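Side-chain contacts in putative O-acetylhomoserine (Thiol)-lyase (Campylobacter jejuni, PDB 4OC9), which probably catalyses the pyridoxal-phosphate-dependent exchange of the acetoxy group of O-acetylhomoserine for a sulfide or thiol: residues K140-N145 with K172-V177; A366-L369 with S374-I377. One frame throughout, in Å; residues are numbered along the deposited sequence.

Contact 1: residues K140-N145 with K172-V177; sequences KVIDQN and KKHKIV
I142 sets two methyls, CG2 and CD1, over one face of the H174 imidazole. CG2 of I142 is 4.0 Å from the centroid of the H174 ring and only 15° off the normal, a CH-pi contact. It leans toward the ND1 rim, with I142 CG2 to H174 ND1 at 3.8 Å. I142 CD1 stands over the same face, on the CD2 side of the ring, 3.9 Å from H174 CD2. The two side chains come at each other from opposite directions; with CG anti to its carbonyl carbon (chi1 -60°), the H174 ring is held out towards I142. I142 CG2 has a second neighbour, for I176 reaches up to it tip to tip, I176 CD1 to I142 CG2 being 3.8 Å. That one methyl thus fills the corner between a ring face and an aliphatic end. K175, with positive phi, leaves the helical path in a Schellman motif, and the chain turns so that H174 and I176 both face I142. The interface joins two helix-to-strand connections, 136-141 into 146-152 and 164-174 into 177-181, in the seven-stranded sheet domain. Chemically it is an apolar seam, but H174 NE2 is hydrogen-bonded to E139 OE1, which helps set the ring's rotation and would probably raise the imidazole's basicity.

Contact 2: residues A366-L369 with S374-I377; sequences AANL and SLII
I377 lays its longer branch against the backbone of A366 and ends on the methyl of A367. Starting at the root, I377 CB is 3.7 Å from A366 O, and CG1 continues past the same oxygen at 4.0 Å from A366 O. CD1 then closes in, 3.4 Å from A366 O and 3.7 Å from A367 CB, so the branch runs alongside that carbonyl oxygen and its tip also reaches the A367 methyl. CG1 runs roughly anti to the backbone N (chi1 -155°), some 25° from the staggered value, and chi2 is also turned away from its usual setting; with these torsions CD1 lies against the loop. L375, two residues back on the same strand and pointing the same way, puts CD1 3.3 Å from N368 O and 3.7 Å from N368 CB, while its CD2 just brushes A366 CB. Between these two side chains a backbone hydrogen bond runs from A366 N to I376 O at 3.1 Å, prolonging the parallel pairing of edge strand 364-365 with 375-377 in the later, mixed sheet. I376 turns its side chain the other way, onto I356 and C357 of helix 350-359. Strand 401-405 flanks 375-377 on its other edge, and the loop leaving 364-365 is covered by Y33, A32 and F45 of a second subunit, with I23 of a third against A366 and L375.

Contacts 1 and 2 lie on opposite sides of the chain's centre, with their own centres 36 Å apart and their nearest atoms about 23 Å apart, so neither touches the other. Contact 1 belongs to the seven-stranded sheet domain, and no other subunit of the tetramer reaches its segments. Contact 2 belongs to the later five-stranded sheet and is packed against two further subunits. It probably lies nearer the cofactor, since L369 touches N156 and Y207, the latter directly following K206, the lysine that carries pyridoxal phosphate. Contact 1, about 22 Å from the chain's centre, lies at the periphery where two connections enter adjacent central strands, 146-152 and 177-181.

Contact 1: residues K140-N145 with K172-V177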
ATOM      1  N   LYS D 140     -14.585  45.684 -10.402  1.00 30.42           N
ATOM      2  CA  LYS D 140     -13.735  46.680  -9.781  1.00 34.92           C
ATOM      3  C   LYS D 140     -12.255  46.328  -9.635  1.00 30.60           C
ATOM      4  O   LYS D 140     -11.404  47.162  -9.900  1.00 24.29           O
ATOM      5  CB  LYS D 140     -14.306  46.978  -8.400  1.00 43.75           C
ATOM      6  CG  LYS D 140     -13.544  48.019  -7.585  1.00 50.83           C
ATOM      7  CD  LYS D 140     -14.219  48.277  -6.246  1.00 58.00           C
ATOM      8  CE  LYS D 140     -13.484  49.348  -5.455  1.00 62.01           C
ATOM      9  NZ  LYS D 140     -14.154  49.637  -4.156  1.00 57.78           N
ATOM     10  N   VAL D 141     -11.949  45.105  -9.210  1.00 29.12           N
ATOM     11  CA  VAL D 141     -10.552  44.708  -9.030  1.00 27.12           C
ATOM     12  C   VAL D 141      -9.870  44.163 -10.282  1.00 27.91           C
ATOM     13  O   VAL D 141      -8.658  43.910 -10.268  1.00 31.71           O
ATOM     14  CB  VAL D 141     -10.379  43.718  -7.864  1.00 31.62           C
ATOM     15  CG1 VAL D 141     -10.769  44.391  -6.548  1.00 30.76           C
ATOM     16  CG2 VAL D 141     -11.155  42.416  -8.104  1.00 29.29           C
ATOM     17  N   ILE D 142     -10.608  44.028 -11.379  1.00 25.28           N
ATOM     18  CA  ILE D 142     -10.030  43.518 -12.627  1.00 24.37           C
ATOM     19  C   ILE D 142      -9.268  44.531 -13.465  1.00 25.99           C
ATOM     20  O   ILE D 142      -9.711  45.679 -13.621  1.00 31.24           O
ATOM     21  CB  ILE D 142     -11.128  42.925 -13.521  1.00 24.74           C
ATOM     22  CG1 ILE D 142     -11.728  41.681 -12.838  1.00 25.42           C
ATOM     23  CG2 ILE D 142     -10.567  42.524 -14.875  1.00 24.34           C
ATOM     24  CD1 ILE D 142     -12.847  41.012 -13.602  1.00 25.92           C
ATOM     25  N   ASP D 143      -8.110  44.114 -13.971  1.00 27.52           N
ATOM     26  CA  ASP D 143      -7.281  44.962 -14.851  1.00 29.82           C
ATOM     27  C   ASP D 143      -6.683  44.015 -15.917  1.00 31.95           C
ATOM     28  O   ASP D 143      -7.020  42.823 -15.941  1.00 38.67           O
ATOM     29  CB  ASP D 143      -6.261  45.843 -14.118  1.00 28.31           C
ATOM     30  CG  ASP D 143      -5.149  45.071 -13.491  1.00 34.29           C
ATOM     31  OD1 ASP D 143      -4.816  43.971 -13.985  1.00 37.31           O
ATOM     32  OD2 ASP D 143      -4.515  45.621 -12.567  1.00 39.17           O
ATOM     33  N   GLN D 144      -5.777  44.486 -16.757  1.00 26.83           N
ATOM     34  CA  GLN D 144      -5.240  43.631 -17.811  1.00 28.49           C
ATOM     35  C   GLN D 144      -4.216  42.627 -17.306  1.00 25.20           C
ATOM     36  O   GLN D 144      -3.749  41.763 -18.078  1.00 21.30           O
ATOM     37  CB  GLN D 144      -4.584  44.486 -18.894  1.00 36.35           C
ATOM     38  CG  GLN D 144      -4.329  43.726 -20.231  1.00 44.11           C
ATOM     39  CD  GLN D 144      -5.617  43.436 -21.001  1.00 46.51           C
ATOM     40  OE1 GLN D 144      -6.660  43.992 -20.684  1.00 37.45           O
ATOM     41  NE2 GLN D 144      -5.524  42.640 -22.074  1.00 54.27           N
ATOM     42  N   ASN D 145      -3.835  42.778 -16.039  1.00 23.13           N
ATOM     43  CA  ASN D 145      -2.866  41.891 -15.385  1.00 23.29           C
ATOM     44  C   ASN D 145      -3.529  40.777 -14.553  1.00 23.47           C
ATOM     45  O   ASN D 145      -2.844  39.894 -14.022  1.00 26.99           O
ATOM     46  CB  ASN D 145      -1.917  42.689 -14.510  1.00 22.65           C
ATOM     47  CG  ASN D 145      -1.041  43.621 -15.313  1.00 25.93           C
ATOM     48  OD1 ASN D 145      -0.637  43.313 -16.448  1.00 25.55           O
ATOM     49  ND2 ASN D 145      -0.701  44.752 -14.709  1.00 25.72           N
ATOM     50  N   LYS D 172     -15.874  35.762 -18.969  1.00 27.51           N
ATOM     51  CA  LYS D 172     -15.842  35.633 -20.419  1.00 31.89           C
ATOM     52  C   LYS D 172     -15.678  36.977 -21.123  1.00 32.06           C
ATOM     53  O   LYS D 172     -14.999  37.075 -22.149  1.00 34.00           O
ATOM     54  CB  LYS D 172     -17.006  34.772 -20.994  1.00 37.00           C
ATOM     55  CG  LYS D 172     -16.828  33.295 -20.613  1.00 49.59           C
ATOM     56  CD  LYS D 172     -17.743  32.345 -21.391  1.00 54.05           C
ATOM     57  CE  LYS D 172     -17.645  30.889 -20.970  1.00 56.76           C
ATOM     58  NZ  LYS D 172     -16.313  30.240 -20.829  1.00 63.61           N
ATOM     59  N   LYS D 173     -16.256  38.019 -20.545  1.00 29.69           N
ATOM     60  CA  LYS D 173     -16.183  39.328 -21.126  1.00 30.91           C
ATOM     61  C   LYS D 173     -14.720  39.787 -21.213  1.00 35.31           C
ATOM     62  O   LYS D 173     -14.263  40.199 -22.269  1.00 32.17           O
ATOM     63  CB  LYS D 173     -16.985  40.319 -20.289  1.00 34.76           C
ATOM     64  CG  LYS D 173     -17.140  41.673 -20.955  1.00 39.46           C
ATOM     65  CD  LYS D 173     -17.841  42.680 -20.071  1.00 42.92           C
ATOM     66  CE  LYS D 173     -16.978  43.070 -18.875  1.00 45.07           C
ATOM     67  NZ  LYS D 173     -17.717  44.077 -18.071  1.00 50.38           N
ATOM     68  N   HIS D 174     -14.001  39.708 -20.098  1.00 32.73           N
ATOM     69  CA  HIS D 174     -12.605  40.124 -20.049  1.00 28.61           C
ATOM     70  C   HIS D 174     -11.629  39.078 -20.561  1.00 29.58           C
ATOM     71  O   HIS D 174     -10.417  39.317 -20.543  1.00 28.99           O
ATOM     72  CB  HIS D 174     -12.187  40.465 -18.612  1.00 31.65           C
ATOM     73  CG  HIS D 174     -12.970  41.577 -17.988  1.00 33.58           C
ATOM     74  ND1 HIS D 174     -12.593  42.904 -18.089  1.00 39.90           N
ATOM     75  CD2 HIS D 174     -14.092  41.563 -17.236  1.00 31.83           C
ATOM     76  CE1 HIS D 174     -13.458  43.658 -17.431  1.00 37.77           C
ATOM     77  NE2 HIS D 174     -14.376  42.867 -16.902  1.00 37.16           N
ATOM     78  N   LYS D 175     -12.119  37.915 -20.978  1.00 28.77           N
ATOM     79  CA  LYS D 175     -11.243  36.838 -21.491  1.00 33.49           C
ATOM     80  C   LYS D 175     -10.291  36.319 -20.398  1.00 31.02           C
ATOM     81  O   LYS D 175      -9.101  36.090 -20.631  1.00 26.87           O
ATOM     82  CB  LYS D 175     -10.466  37.347 -22.700  1.00 38.08           C
ATOM     83  CG  LYS D 175     -11.415  37.841 -23.753  1.00 46.98           C
ATOM     84  CD  LYS D 175     -11.915  36.757 -24.675  1.00 57.84           C
ATOM     85  CE  LYS D 175     -10.783  36.441 -25.641  1.00 67.93           C
ATOM     86  NZ  LYS D 175     -11.140  35.346 -26.582  1.00 80.34           N
ATOM     87  N   ILE D 176     -10.838  36.169 -19.191  1.00 29.29           N
ATOM     88  CA  ILE D 176     -10.083  35.682 -18.049  1.00 27.05           C
ATOM     89  C   ILE D 176     -10.512  34.251 -17.689  1.00 23.82           C
ATOM     90  O   ILE D 176     -11.701  33.906 -17.732  1.00 22.30           O
ATOM     91  CB  ILE D 176     -10.283  36.576 -16.815  1.00 25.62           C
ATOM     92  CG1 ILE D 176      -9.800  37.984 -17.105  1.00 29.69           C
ATOM     93  CG2 ILE D 176      -9.510  36.015 -15.629  1.00 26.83           C
ATOM     94  CD1 ILE D 176     -10.042  38.968 -15.973  1.00 32.10           C
ATOM     95  N   VAL D 177      -9.528  33.431 -17.335  1.00 21.79           N
ATOM     96  CA  VAL D 177      -9.772  32.039 -16.952  1.00 20.64           C
ATOM     97  C   VAL D 177     -10.384  31.982 -15.574  1.00 19.12           C
ATOM     98  O   VAL D 177      -9.881  32.641 -14.642  1.00 19.76           O
ATOM     99  CB  VAL D 177      -8.468  31.235 -16.890  1.00 23.43           C
ATOM    100  CG1 VAL D 177      -8.718  29.862 -16.286  1.00 22.88           C
ATOM    101  CG2 VAL D 177      -7.821  31.127 -18.266  1.00 24.57           C
TER

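Contact 2: residues A366-L369 with S374-I377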
ATOM      1  N   ALA D 366     -11.644  17.075  15.100  1.00 15.81           N
ATOM      2  CA  ALA D 366     -10.561  16.981  14.166  1.00 15.50           C
ATOM      3  C   ALA D 366     -10.676  18.023  13.057  1.00 18.63           C
ATOM      4  O   ALA D 366     -11.705  18.684  12.892  1.00 17.01           O
ATOM      5  CB  ALA D 366     -10.588  15.616  13.560  1.00 17.26           C
ATOM      6  N   ALA D 367      -9.610  18.142  12.283  1.00 21.45           N
ATOM      7  CA  ALA D 367      -9.569  19.106  11.221  1.00 25.05           C
ATOM      8  C   ALA D 367      -9.478  18.459   9.871  1.00 23.19           C
ATOM      9  O   ALA D 367      -8.399  18.328   9.295  1.00 27.58           O
ATOM     10  CB  ALA D 367      -8.383  20.068  11.409  1.00 25.83           C
ATOM     11  N   ASN D 368     -10.636  18.130   9.346  1.00 19.02           N
ATOM     12  CA  ASN D 368     -10.765  17.524   8.038  1.00 16.01           C
ATOM     13  C   ASN D 368     -12.252  17.525   7.683  1.00 14.46           C
ATOM     14  O   ASN D 368     -13.068  17.977   8.479  1.00 14.02           O
ATOM     15  CB  ASN D 368     -10.333  16.092   8.086  1.00 16.09           C
ATOM     16  CG  ASN D 368     -10.430  15.428   6.729  1.00 14.93           C
ATOM     17  OD1 ASN D 368     -10.275  16.102   5.708  1.00 16.48           O
ATOM     18  ND2 ASN D 368     -10.610  14.135   6.710  1.00 12.50           N
ATOM     19  N   LEU D 369     -12.617  17.130   6.480  1.00 12.86           N
ATOM     20  CA  LEU D 369     -14.044  17.093   6.154  1.00 12.50           C
ATOM     21  C   LEU D 369     -14.250  16.062   5.047  1.00 12.56           C
ATOM     22  O   LEU D 369     -13.336  15.793   4.251  1.00 11.72           O
ATOM     23  CB  LEU D 369     -14.596  18.470   5.785  1.00 12.18           C
ATOM     24  CG  LEU D 369     -14.287  19.050   4.436  1.00 13.21           C
ATOM     25  CD1 LEU D 369     -15.315  18.523   3.435  1.00 13.93           C
ATOM     26  CD2 LEU D 369     -14.507  20.537   4.483  1.00 13.61           C
ATOM     27  N   SER D 374     -18.141  11.217  11.232  1.00 11.64           N
ATOM     28  CA  SER D 374     -18.518  12.602  11.447  1.00 12.64           C
ATOM     29  C   SER D 374     -17.438  13.361  12.205  1.00 12.10           C
ATOM     30  O   SER D 374     -16.868  12.826  13.134  1.00 13.68           O
ATOM     31  CB  SER D 374     -19.862  12.726  12.153  1.00 12.05           C
ATOM     32  OG  SER D 374     -20.875  12.196  11.327  1.00 13.63           O
ATOM     33  N   LEU D 375     -17.211  14.602  11.813  1.00 11.63           N
ATOM     34  CA  LEU D 375     -16.195  15.430  12.442  1.00 13.30           C
ATOM     35  C   LEU D 375     -16.698  16.798  12.899  1.00 13.22           C
ATOM     36  O   LEU D 375     -17.691  17.346  12.386  1.00 13.31           O
ATOM     37  CB  LEU D 375     -15.077  15.702  11.443  1.00 13.77           C
ATOM     38  CG  LEU D 375     -14.510  14.491  10.711  1.00 13.56           C
ATOM     39  CD1 LEU D 375     -13.456  14.940   9.728  1.00 13.71           C
ATOM     40  CD2 LEU D 375     -13.950  13.454  11.666  1.00 13.53           C
ATOM     41  N   ILE D 376     -15.987  17.359  13.871  1.00 14.35           N
ATOM     42  CA  ILE D 376     -16.357  18.660  14.429  1.00 15.48           C
ATOM     43  C   ILE D 376     -15.154  19.513  14.715  1.00 15.70           C
ATOM     44  O   ILE D 376     -14.106  19.000  15.040  1.00 18.75           O
ATOM     45  CB  ILE D 376     -17.201  18.472  15.712  1.00 16.73           C
ATOM     46  CG1 ILE D 376     -17.621  19.830  16.292  1.00 17.82           C
ATOM     47  CG2 ILE D 376     -16.451  17.675  16.761  1.00 15.56           C
ATOM     48  CD1 ILE D 376     -18.656  19.767  17.408  1.00 16.73           C
ATOM     49  N   ILE D 377     -15.329  20.813  14.583  1.00 18.03           N
ATOM     50  CA  ILE D 377     -14.291  21.788  14.841  1.00 19.44           C
ATOM     51  C   ILE D 377     -14.835  23.204  15.066  1.00 18.80           C
ATOM     52  O   ILE D 377     -15.946  23.510  14.679  1.00 16.29           O
ATOM     53  CB  ILE D 377     -13.331  21.876  13.672  1.00 20.78           C
ATOM     54  CG1 ILE D 377     -11.986  22.403  14.267  1.00 21.19           C
ATOM     55  CG2 ILE D 377     -14.045  22.625  12.496  1.00 21.56           C
ATOM     56  CD1 ILE D 377     -10.814  21.852  13.526  1.00 24.71           C
TER